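Local coordinates for hypothetical protein (Aquifex aeolicus, PDB 2HEK), which is of unknown function but has a zinc-binding HD domain, binds GDP and may act as a dGTPase, at residues S25-R30 against N251-N256; E106-R111 against T247-F252; A205-L210 against E338-I343. All blocks are in the same frame, centred on the assembly; numbering follows the deposited sequence.

Interaction 1 (S25-R30 against N251-N256); sequences SFPFQR and NFLRLN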
loop_
_atom_site.group_PDB
_atom_site.type_symbol
_atom_site.label_atom_id
_atom_site.label_comp_id
_atom_site.label_asym_id
_atom_site.label_seq_id
_atom_site.Cartn_x
_atom_site.Cartn_y
_atom_site.Cartn_z
ATOM N N SER A 25 -28.092 2.358 -19.392
ATOM C CA SER A 25 -29.086 3.399 -19.810
ATOM C C SER A 25 -28.448 4.762 -19.921
ATOM O O SER A 25 -27.426 5.036 -19.269
ATOM C CB SER A 25 -30.252 3.445 -18.833
ATOM O OG SER A 25 -29.827 3.981 -17.593
ATOM N N PHE A 26 -29.027 5.629 -20.752
ATOM C CA PHE A 26 -28.517 6.975 -20.946
ATOM C C PHE A 26 -28.435 7.826 -19.658
ATOM O O PHE A 26 -27.458 8.530 -19.467
ATOM C CB PHE A 26 -29.322 7.707 -22.038
ATOM C CG PHE A 26 -29.029 9.181 -22.138
ATOM C CD1 PHE A 26 -28.136 9.666 -23.098
ATOM C CD2 PHE A 26 -29.663 10.091 -21.299
ATOM C CE1 PHE A 26 -27.866 11.046 -23.201
ATOM C CE2 PHE A 26 -29.391 11.469 -21.380
ATOM C CZ PHE A 26 -28.493 11.946 -22.327
ATOM N N PRO A 27 -29.470 7.810 -18.789
ATOM C CA PRO A 27 -29.309 8.635 -17.561
ATOM C C PRO A 27 -28.151 8.179 -16.640
ATOM O O PRO A 27 -27.560 9.007 -15.938
ATOM C CB PRO A 27 -30.649 8.464 -16.844
ATOM C CG PRO A 27 -31.630 8.077 -17.972
ATOM C CD PRO A 27 -30.802 7.175 -18.849
ATOM N N PHE A 28 -27.828 6.891 -16.645
ATOM C CA PHE A 28 -26.672 6.435 -15.875
ATOM C C PHE A 28 -25.367 6.784 -16.601
ATOM O O PHE A 28 -24.400 7.250 -15.977
ATOM C CB PHE A 28 -26.753 4.943 -15.517
ATOM C CG PHE A 28 -25.771 4.527 -14.452
ATOM C CD1 PHE A 28 -26.155 4.497 -13.105
ATOM C CD2 PHE A 28 -24.473 4.162 -14.780
ATOM C CE1 PHE A 28 -25.245 4.146 -12.108
ATOM C CE2 PHE A 28 -23.555 3.762 -13.780
ATOM C CZ PHE A 28 -23.943 3.757 -12.450
ATOM N N GLN A 29 -25.338 6.619 -17.915
ATOM C CA GLN A 29 -24.105 6.948 -18.659
ATOM C C GLN A 29 -23.735 8.440 -18.555
ATOM O O GLN A 29 -22.557 8.797 -18.540
ATOM C CB GLN A 29 -24.197 6.504 -20.136
ATOM C CG GLN A 29 -24.225 5.013 -20.298
ATOM C CD GLN A 29 -22.845 4.368 -20.102
ATOM O OE1 GLN A 29 -21.838 4.940 -20.485
ATOM N NE2 GLN A 29 -22.810 3.182 -19.527
ATOM N N ARG A 30 -24.741 9.309 -18.457
ATOM C CA ARG A 30 -24.539 10.730 -18.178
ATOM C C ARG A 30 -23.554 10.971 -17.009
ATOM O O ARG A 30 -22.773 11.960 -16.980
ATOM C CB ARG A 30 -25.913 11.361 -17.818
ATOM C CG ARG A 30 -25.833 12.827 -17.384
ATOM C CD ARG A 30 -27.202 13.426 -16.974
ATOM N NE ARG A 30 -26.920 14.669 -16.287
ATOM C CZ ARG A 30 -26.728 14.775 -14.966
ATOM N NH1 ARG A 30 -26.883 13.733 -14.159
ATOM N NH2 ARG A 30 -26.422 15.949 -14.447
ATOM N N ASN A 251 -33.908 18.406 -20.313
ATOM C CA ASN A 251 -33.150 19.637 -20.079
ATOM C C ASN A 251 -32.286 19.528 -18.829
ATOM O O ASN A 251 -31.304 20.253 -18.680
ATOM C CB ASN A 251 -34.072 20.852 -19.976
ATOM C CG ASN A 251 -34.586 21.315 -21.330
ATOM O OD1 ASN A 251 -33.877 21.249 -22.335
ATOM N ND2 ASN A 251 -35.829 21.783 -21.361
ATOM N N PHE A 252 -32.678 18.653 -17.907
ATOM C CA PHE A 252 -31.793 18.324 -16.800
ATOM C C PHE A 252 -30.715 17.365 -17.307
ATOM O O PHE A 252 -29.547 17.627 -17.113
ATOM C CB PHE A 252 -32.543 17.727 -15.613
ATOM C CG PHE A 252 -31.633 17.108 -14.602
ATOM C CD1 PHE A 252 -30.955 17.904 -13.686
ATOM C CD2 PHE A 252 -31.403 15.743 -14.609
ATOM C CE1 PHE A 252 -30.075 17.341 -12.769
ATOM C CE2 PHE A 252 -30.517 15.170 -13.699
ATOM C CZ PHE A 252 -29.858 15.970 -12.780
ATOM N N LEU A 253 -31.119 16.292 -17.993
ATOM C CA LEU A 253 -30.200 15.270 -18.465
ATOM C C LEU A 253 -29.089 15.805 -19.369
ATOM O O LEU A 253 -27.991 15.248 -19.382
ATOM C CB LEU A 253 -30.929 14.081 -19.106
ATOM C CG LEU A 253 -31.778 13.196 -18.154
ATOM C CD1 LEU A 253 -32.545 12.160 -18.960
ATOM C CD2 LEU A 253 -30.964 12.485 -17.063
ATOM N N ARG A 254 -29.343 16.896 -20.086
ATOM C CA ARG A 254 -28.298 17.464 -20.937
ATOM C C ARG A 254 -27.272 18.299 -20.174
ATOM O O ARG A 254 -26.262 18.699 -20.737
ATOM C CB ARG A 254 -28.902 18.235 -22.123
ATOM C CG ARG A 254 -29.488 17.272 -23.162
ATOM C CD ARG A 254 -29.904 17.939 -24.479
ATOM N NE ARG A 254 -31.255 18.527 -24.460
ATOM C CZ ARG A 254 -31.521 19.812 -24.223
ATOM N NH1 ARG A 254 -30.543 20.680 -23.947
ATOM N NH2 ARG A 254 -32.779 20.230 -24.244
ATOM N N LEU A 255 -27.521 18.559 -18.897
ATOM C CA LEU A 255 -26.560 19.259 -18.072
ATOM C C LEU A 255 -25.444 18.301 -17.647
ATOM O O LEU A 255 -25.654 17.438 -16.785
ATOM C CB LEU A 255 -27.234 19.811 -16.819
ATOM C CG LEU A 255 -28.194 20.987 -16.945
ATOM C CD1 LEU A 255 -28.872 21.184 -15.604
ATOM C CD2 LEU A 255 -27.454 22.266 -17.370
ATOM N N ASN A 256 -24.281 18.442 -18.278
ATOM C CA ASN A 256 -23.045 17.800 -17.810
ATOM C C ASN A 256 -21.923 18.859 -17.680
ATOM O O ASN A 256 -22.162 20.046 -17.967
ATOM C CB ASN A 256 -22.666 16.584 -18.682
ATOM C CG ASN A 256 -22.360 16.955 -20.138
ATOM O OD1 ASN A 256 -21.806 18.011 -20.442
ATOM N ND2 ASN A 256 -22.711 16.065 -21.044
#

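Interaction 2 (E106-R111 against T247-F252); sequences EDFTER and TDINNF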
loop_
_atom_site.group_PDB
_atom_site.type_symbol
_atom_site.label_atom_id
_atom_site.label_comp_id
_atom_site.label_asym_id
_atom_site.label_seq_id
_atom_site.Cartn_x
_atom_site.Cartn_y
_atom_site.Cartn_z
ATOM N N GLU A 106 -39.624 18.891 -6.716
ATOM C CA GLU A 106 -39.386 17.458 -6.700
ATOM C C GLU A 106 -37.911 17.104 -6.904
ATOM O O GLU A 106 -37.262 17.634 -7.794
ATOM C CB GLU A 106 -40.258 16.718 -7.720
ATOM C CG GLU A 106 -40.268 15.201 -7.560
ATOM C CD GLU A 106 -41.079 14.465 -8.627
ATOM O OE1 GLU A 106 -41.603 15.144 -9.525
ATOM O OE2 GLU A 106 -41.187 13.233 -8.550
ATOM N N ASP A 107 -37.406 16.192 -6.079
ATOM C CA ASP A 107 -36.014 15.766 -6.144
ATOM C C ASP A 107 -35.738 15.204 -7.553
ATOM O O ASP A 107 -36.510 14.386 -8.063
ATOM C CB ASP A 107 -35.771 14.731 -5.040
ATOM C CG ASP A 107 -34.316 14.368 -4.880
ATOM O OD1 ASP A 107 -33.787 13.693 -5.783
ATOM O OD2 ASP A 107 -33.706 14.733 -3.840
ATOM N N PHE A 108 -34.667 15.678 -8.190
ATOM C CA PHE A 108 -34.313 15.240 -9.546
ATOM C C PHE A 108 -33.960 13.750 -9.636
ATOM O O PHE A 108 -34.144 13.148 -10.685
ATOM C CB PHE A 108 -33.212 16.108 -10.143
ATOM C CG PHE A 108 -33.719 17.379 -10.757
ATOM C CD1 PHE A 108 -33.790 18.545 -10.010
ATOM C CD2 PHE A 108 -34.159 17.401 -12.076
ATOM C CE1 PHE A 108 -34.280 19.732 -10.584
ATOM C CE2 PHE A 108 -34.644 18.568 -12.650
ATOM C CZ PHE A 108 -34.699 19.738 -11.902
ATOM N N THR A 109 -33.486 13.153 -8.540
ATOM C CA THR A 109 -33.226 11.699 -8.528
ATOM C C THR A 109 -34.513 10.929 -8.713
ATOM O O THR A 109 -34.537 9.964 -9.457
ATOM C CB THR A 109 -32.513 11.225 -7.250
ATOM O OG1 THR A 109 -31.221 11.837 -7.196
ATOM C CG2 THR A 109 -32.327 9.720 -7.254
ATOM N N GLU A 110 -35.572 11.342 -8.007
ATOM C CA GLU A 110 -36.885 10.727 -8.158
ATOM C C GLU A 110 -37.398 10.952 -9.566
ATOM O O GLU A 110 -37.887 10.010 -10.175
ATOM C CB GLU A 110 -37.922 11.221 -7.103
ATOM C CG GLU A 110 -39.346 10.617 -7.323
ATOM C CD GLU A 110 -40.326 10.981 -6.185
ATOM O OE1 GLU A 110 -39.950 11.802 -5.347
ATOM O OE2 GLU A 110 -41.454 10.447 -6.118
ATOM N N ARG A 111 -37.260 12.159 -10.117
ATOM C CA ARG A 111 -37.713 12.450 -11.464
ATOM C C ARG A 111 -37.029 11.601 -12.535
ATOM O O ARG A 111 -37.691 11.101 -13.442
ATOM C CB ARG A 111 -37.504 13.947 -11.765
ATOM C CG ARG A 111 -38.392 14.869 -10.951
ATOM C CD ARG A 111 -38.492 16.244 -11.574
ATOM N NE ARG A 111 -39.008 16.176 -12.942
ATOM C CZ ARG A 111 -38.907 17.161 -13.825
ATOM N NH1 ARG A 111 -38.319 18.299 -13.475
ATOM N NH2 ARG A 111 -39.406 17.015 -15.037
ATOM N N THR A 247 -39.333 21.412 -16.675
ATOM C CA THR A 247 -40.512 20.558 -16.845
ATOM C C THR A 247 -40.201 19.364 -17.757
ATOM O O THR A 247 -40.652 18.252 -17.483
ATOM C CB THR A 247 -41.808 21.328 -17.295
ATOM O OG1 THR A 247 -41.595 21.996 -18.543
ATOM C CG2 THR A 247 -42.235 22.350 -16.228
ATOM N N ASP A 248 -39.427 19.593 -18.819
ATOM C CA ASP A 248 -38.876 18.489 -19.618
ATOM C C ASP A 248 -37.565 17.974 -18.964
ATOM O O ASP A 248 -36.594 18.729 -18.834
ATOM C CB ASP A 248 -38.603 18.943 -21.052
ATOM C CG ASP A 248 -38.247 17.789 -21.981
ATOM O OD1 ASP A 248 -38.357 16.611 -21.569
ATOM O OD2 ASP A 248 -37.859 18.053 -23.143
ATOM N N ILE A 249 -37.563 16.700 -18.558
ATOM C CA ILE A 249 -36.429 16.081 -17.830
ATOM C C ILE A 249 -35.146 16.021 -18.667
ATOM O O ILE A 249 -34.039 15.959 -18.114
ATOM C CB ILE A 249 -36.794 14.668 -17.252
ATOM C CG1 ILE A 249 -35.767 14.183 -16.211
ATOM C CG2 ILE A 249 -36.981 13.634 -18.363
ATOM C CD1 ILE A 249 -35.815 14.917 -14.920
ATOM N N ASN A 250 -35.300 16.046 -19.991
ATOM C CA ASN A 250 -34.167 16.059 -20.903
ATOM C C ASN A 250 -33.313 17.313 -20.783
ATOM O O ASN A 250 -32.123 17.282 -21.106
ATOM C CB ASN A 250 -34.620 15.863 -22.346
ATOM C CG ASN A 250 -35.177 14.485 -22.593
ATOM O OD1 ASN A 250 -34.745 13.495 -21.983
ATOM N ND2 ASN A 250 -36.159 14.405 -23.488
ATOM N N ASN A 251 -33.908 18.406 -20.313
ATOM C CA ASN A 251 -33.150 19.637 -20.079
ATOM C C ASN A 251 -32.286 19.528 -18.829
ATOM O O ASN A 251 -31.304 20.253 -18.680
ATOM C CB ASN A 251 -34.072 20.852 -19.976
ATOM C CG ASN A 251 -34.586 21.315 -21.330
ATOM O OD1 ASN A 251 -33.877 21.249 -22.335
ATOM N ND2 ASN A 251 -35.829 21.783 -21.361
ATOM N N PHE A 252 -32.678 18.653 -17.907
ATOM C CA PHE A 252 -31.793 18.324 -16.800
ATOM C C PHE A 252 -30.715 17.365 -17.307
ATOM O O PHE A 252 -29.547 17.627 -17.113
ATOM C CB PHE A 252 -32.543 17.727 -15.613
ATOM C CG PHE A 252 -31.633 17.108 -14.602
ATOM C CD1 PHE A 252 -30.955 17.904 -13.686
ATOM C CD2 PHE A 252 -31.403 15.743 -14.609
ATOM C CE1 PHE A 252 -30.075 17.341 -12.769
ATOM C CE2 PHE A 252 -30.517 15.170 -13.699
ATOM C CZ PHE A 252 -29.858 15.970 -12.780
#

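Interaction 3 (A205-L210 against E338-I343); sequences ALENFL and ELSPLI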
loop_
_atom_site.group_PDB
_atom_site.type_symbol
_atom_site.label_atom_id
_atom_site.label_comp_id
_atom_site.label_asym_id
_atom_site.label_seq_id
_atom_site.Cartn_x
_atom_site.Cartn_y
_atom_site.Cartn_z
ATOM N N ALA A 205 -11.986 1.200 14.655
ATOM C CA ALA A 205 -12.347 1.414 13.247
ATOM C C ALA A 205 -13.280 2.609 13.094
ATOM O O ALA A 205 -13.193 3.335 12.104
ATOM C CB ALA A 205 -12.977 0.157 12.631
ATOM N N LEU A 206 -14.196 2.814 14.040
ATOM C CA LEU A 206 -15.093 4.000 13.971
ATOM C C LEU A 206 -14.323 5.311 14.188
ATOM O O LEU A 206 -14.517 6.280 13.465
ATOM C CB LEU A 206 -16.233 3.893 15.010
ATOM C CG LEU A 206 -17.172 5.102 15.157
ATOM C CD1 LEU A 206 -17.943 5.419 13.863
ATOM C CD2 LEU A 206 -18.128 4.935 16.374
ATOM N N GLU A 207 -13.462 5.337 15.215
ATOM C CA GLU A 207 -12.541 6.450 15.431
ATOM C C GLU A 207 -11.758 6.743 14.144
ATOM O O GLU A 207 -11.649 7.895 13.741
ATOM C CB GLU A 207 -11.567 6.102 16.597
ATOM C CG GLU A 207 -12.289 6.169 17.971
ATOM C CD GLU A 207 -11.424 5.787 19.167
ATOM O OE1 GLU A 207 -10.339 5.203 18.967
ATOM O OE2 GLU A 207 -11.867 6.073 20.307
ATOM N N ASN A 208 -11.183 5.719 13.517
ATOM C CA ASN A 208 -10.396 5.942 12.314
ATOM C C ASN A 208 -11.263 6.558 11.197
ATOM O O ASN A 208 -10.841 7.466 10.480
ATOM C CB ASN A 208 -9.789 4.624 11.802
ATOM C CG ASN A 208 -9.089 4.810 10.479
ATOM O OD1 ASN A 208 -8.147 5.556 10.397
ATOM N ND2 ASN A 208 -9.601 4.197 9.424
ATOM N N PHE A 209 -12.468 6.039 11.042
ATOM C CA PHE A 209 -13.400 6.550 10.024
ATOM C C PHE A 209 -13.695 8.039 10.223
ATOM O O PHE A 209 -13.601 8.827 9.279
ATOM C CB PHE A 209 -14.685 5.698 10.048
ATOM C CG PHE A 209 -15.752 6.218 9.148
ATOM C CD1 PHE A 209 -15.666 6.028 7.774
ATOM C CD2 PHE A 209 -16.807 6.972 9.666
ATOM C CE1 PHE A 209 -16.659 6.554 6.902
ATOM C CE2 PHE A 209 -17.817 7.504 8.808
ATOM C CZ PHE A 209 -17.730 7.281 7.415
ATOM N N LEU A 210 -14.014 8.447 11.450
ATOM C CA LEU A 210 -14.303 9.862 11.737
ATOM C C LEU A 210 -13.092 10.780 11.538
ATOM O O LEU A 210 -13.258 11.903 11.069
ATOM C CB LEU A 210 -14.868 10.041 13.172
ATOM C CG LEU A 210 -16.163 9.233 13.407
ATOM C CD1 LEU A 210 -16.414 9.139 14.911
ATOM C CD2 LEU A 210 -17.371 9.907 12.654
ATOM N N GLU A 338 -20.270 8.089 24.610
ATOM C CA GLU A 338 -20.358 7.444 25.945
ATOM C C GLU A 338 -19.232 6.421 26.155
ATOM O O GLU A 338 -18.787 6.205 27.287
ATOM C CB GLU A 338 -21.736 6.805 26.200
ATOM C CG GLU A 338 -22.887 7.806 26.231
ATOM C CD GLU A 338 -24.274 7.188 26.492
ATOM O OE1 GLU A 338 -25.049 7.842 27.217
ATOM O OE2 GLU A 338 -24.604 6.083 25.989
ATOM N N LEU A 339 -18.753 5.811 25.064
ATOM C CA LEU A 339 -17.697 4.786 25.146
ATOM C C LEU A 339 -16.304 5.231 24.673
ATOM O O LEU A 339 -15.325 4.585 25.003
ATOM C CB LEU A 339 -18.105 3.490 24.419
ATOM C CG LEU A 339 -19.428 2.822 24.832
ATOM C CD1 LEU A 339 -19.557 1.465 24.169
ATOM C CD2 LEU A 339 -19.553 2.699 26.354
ATOM N N SER A 340 -16.217 6.297 23.879
ATOM C CA SER A 340 -14.905 6.784 23.366
ATOM C C SER A 340 -14.689 8.215 23.843
ATOM O O SER A 340 -15.341 9.154 23.332
ATOM C CB SER A 340 -14.835 6.696 21.815
ATOM O OG SER A 340 -13.721 7.406 21.225
ATOM N N PRO A 341 -13.784 8.406 24.833
ATOM C CA PRO A 341 -13.489 9.792 25.216
ATOM C C PRO A 341 -13.012 10.612 23.991
ATOM O O PRO A 341 -13.339 11.805 23.871
ATOM C CB PRO A 341 -12.364 9.644 26.255
ATOM C CG PRO A 341 -12.533 8.238 26.808
ATOM C CD PRO A 341 -12.994 7.428 25.612
ATOM N N LEU A 342 -12.285 9.972 23.071
ATOM C CA LEU A 342 -11.736 10.737 21.935
ATOM C C LEU A 342 -12.880 11.280 21.035
ATOM O O LEU A 342 -12.955 12.477 20.720
ATOM C CB LEU A 342 -10.756 9.885 21.137
ATOM C CG LEU A 342 -10.421 10.505 19.770
ATOM C CD1 LEU A 342 -9.527 11.674 19.990
ATOM C CD2 LEU A 342 -9.809 9.530 18.795
ATOM N N ILE A 343 -13.781 10.398 20.642
ATOM C CA ILE A 343 -14.946 10.814 19.874
ATOM C C ILE A 343 -15.735 11.909 20.628
ATOM O O ILE A 343 -16.186 12.910 20.019
ATOM C CB ILE A 343 -15.828 9.603 19.552
ATOM C CG1 ILE A 343 -15.093 8.671 18.563
ATOM C CG2 ILE A 343 -17.147 10.038 19.010
ATOM C CD1 ILE A 343 -15.871 7.415 18.194
#

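Interaction 1 (S25-R30 against N251-N256)
Arg30 and Leu253 carry a buried contact in this HD-domain protein between two short helices, 26-29 near the N terminus and 250-253 in the HD associated region, the Arg30 side chain about 7 Å from that of the zinc ligand Asp85. Gln29, on the first helix, bonds GDP O6. From 25-30, Arg30 sends an extended chain across, its CG anti to the backbone N (chi1 175°), until the guanidinium clasps one carbonyl oxygen just past the second helix. Leu255 O accepts from Arg30 NE at 3.1 Å and from Arg30 NH2 at 2.9 Å. NH2 lies nearly in line with the C=O (166°), NE above the carbonyl plane, with the oxygen close to the guanidinium plane. Arg30 NH2 also bonds to His88 O. Phe252 CE2 and CZ lie over one guanidinium face, towards its rim, planes 39° apart. An alanine here would probably leave Leu255 O without both side-chain donors, take from His88 O the donor that Arg30 supplies, and open a gap against Phe252. Leu253 fills the space between the helices: its CD2 touches Arg30 CD at 3.9 Å and Pro27 CB at 4.0 Å. Phe26 CE2 presents the ring edge to Leu253 CB at 3.8 Å.

Interaction 2 (E106-R111 against T247-F252)
Arg111 NH2 is gripped by two oxygens, Thr247 O across the contact and Glu115 OE1 one helical turn further on in its own helix. The contact joins the start of helix 108-115, in the HD domain, to the turn that leads into helix 250-253 of the HD associated region. The bond to Thr247 O is weak, 3.0 Å long with an N-H...O angle of 129°, while Glu115 forms a salt bridge. NH1 is held as well, by Phe246 O and by a salt bridge to Glu102, so the guanidinium is fixed from several directions. Asp107 is the N-cap of the first helix, its OD1 accepting from Thr109 N at 2.8 Å. Beside the polar cluster, Ile249 lays its CD1 over the centre of one guanidinium face, 3.9 Å above the plane. The bend of Arg111 at chi3 (58°) turns NE back towards that methyl, which also touches Arg111 CB at 3.7 Å. The Phe108 and Phe252 rings form an offset stack, with centroids 4.7 Å apart and planes at 24°. Ile249 CD1 comes to the edge of the Phe108 ring, 4.1 Å from its CD2. That same Phe108 CD2 lies over the rim of the Phe252 ring, 3.6 Å from Phe252 CG.

Interaction 3 (A205-L210 against E338-I343)
Glu207 and Ile343 mark the nearest backbone approach, their CA atoms 6.7 Å apart. Segment 205-210 is continuous helix, an early part of the long helix 203-221. Segment 338-343 spans a break between two short helices: the weakly bonded end of helix 336-339 gives way at Ser340, and helix 341-345 starts right after it.

Ser340 and Glu207 form the polar half. Ser340 OG stands anti to its backbone N (chi1 167°) and works in two directions, accepting from Ile343 N at 3.0 Å with an almost straight N-H...O angle of 171° and donating to Glu207 OE2. The OG to OE2 spacing of 2.5 Å is very short, and its exact length is doubtful. The extended Glu207 chain carries the carboxylate obliquely across Leu342, with Glu207 CD 4.1 Å from Leu342 CD2. Its other oxygen, OE1, makes a salt bridge with Arg204, and OE2 makes a weak hydrogen bond with Tyr214 OH of the second subunit, a tyrosine that also packs on Leu342. Arg204 and the nearby start of helix 341-345 would probably help to keep this buried acid charged.

The apolar half centres on one methyl. Ile343 CD1 reaches Leu210 CD1 at 3.7 Å, Leu206 CD2 at 3.8 Å and Glu207 CG at 3.8 Å. Leu206 and Leu210 are one turn apart on the helix, and the isoleucine side chain crosses each of them at about a right angle. Val327 of strand 326-329 packs on Leu206 beside them.

Far from the GDP and zinc sites, this is a classic serine N-cap with proline as the first helical residue, whose hydroxyl also donates to a glutamate of helix 203-221 close to the subunit interface.

In the fold
From the N terminus, the chain passes 25-30, then 106-111 in the HD domain, then 205-210, before it reaches 247-256. There interactions 1 and 2 both close, on overlapping segments that share Asn251 and Phe252, with centres about 10 Å apart. Interaction 2 starts later, so its loop lies within the longer one of interaction 1. Helix 250-253 is thus tied both to helix 26-29 near the N terminus and to helix 108-115. Interaction 3 opens before that closure and closes after it, at 338-343, so it crosses both others. In space it is separate, its centre about 40 Å from theirs across the chain's centre, where it binds helix 203-221 to the short helices 336-339 and 341-345.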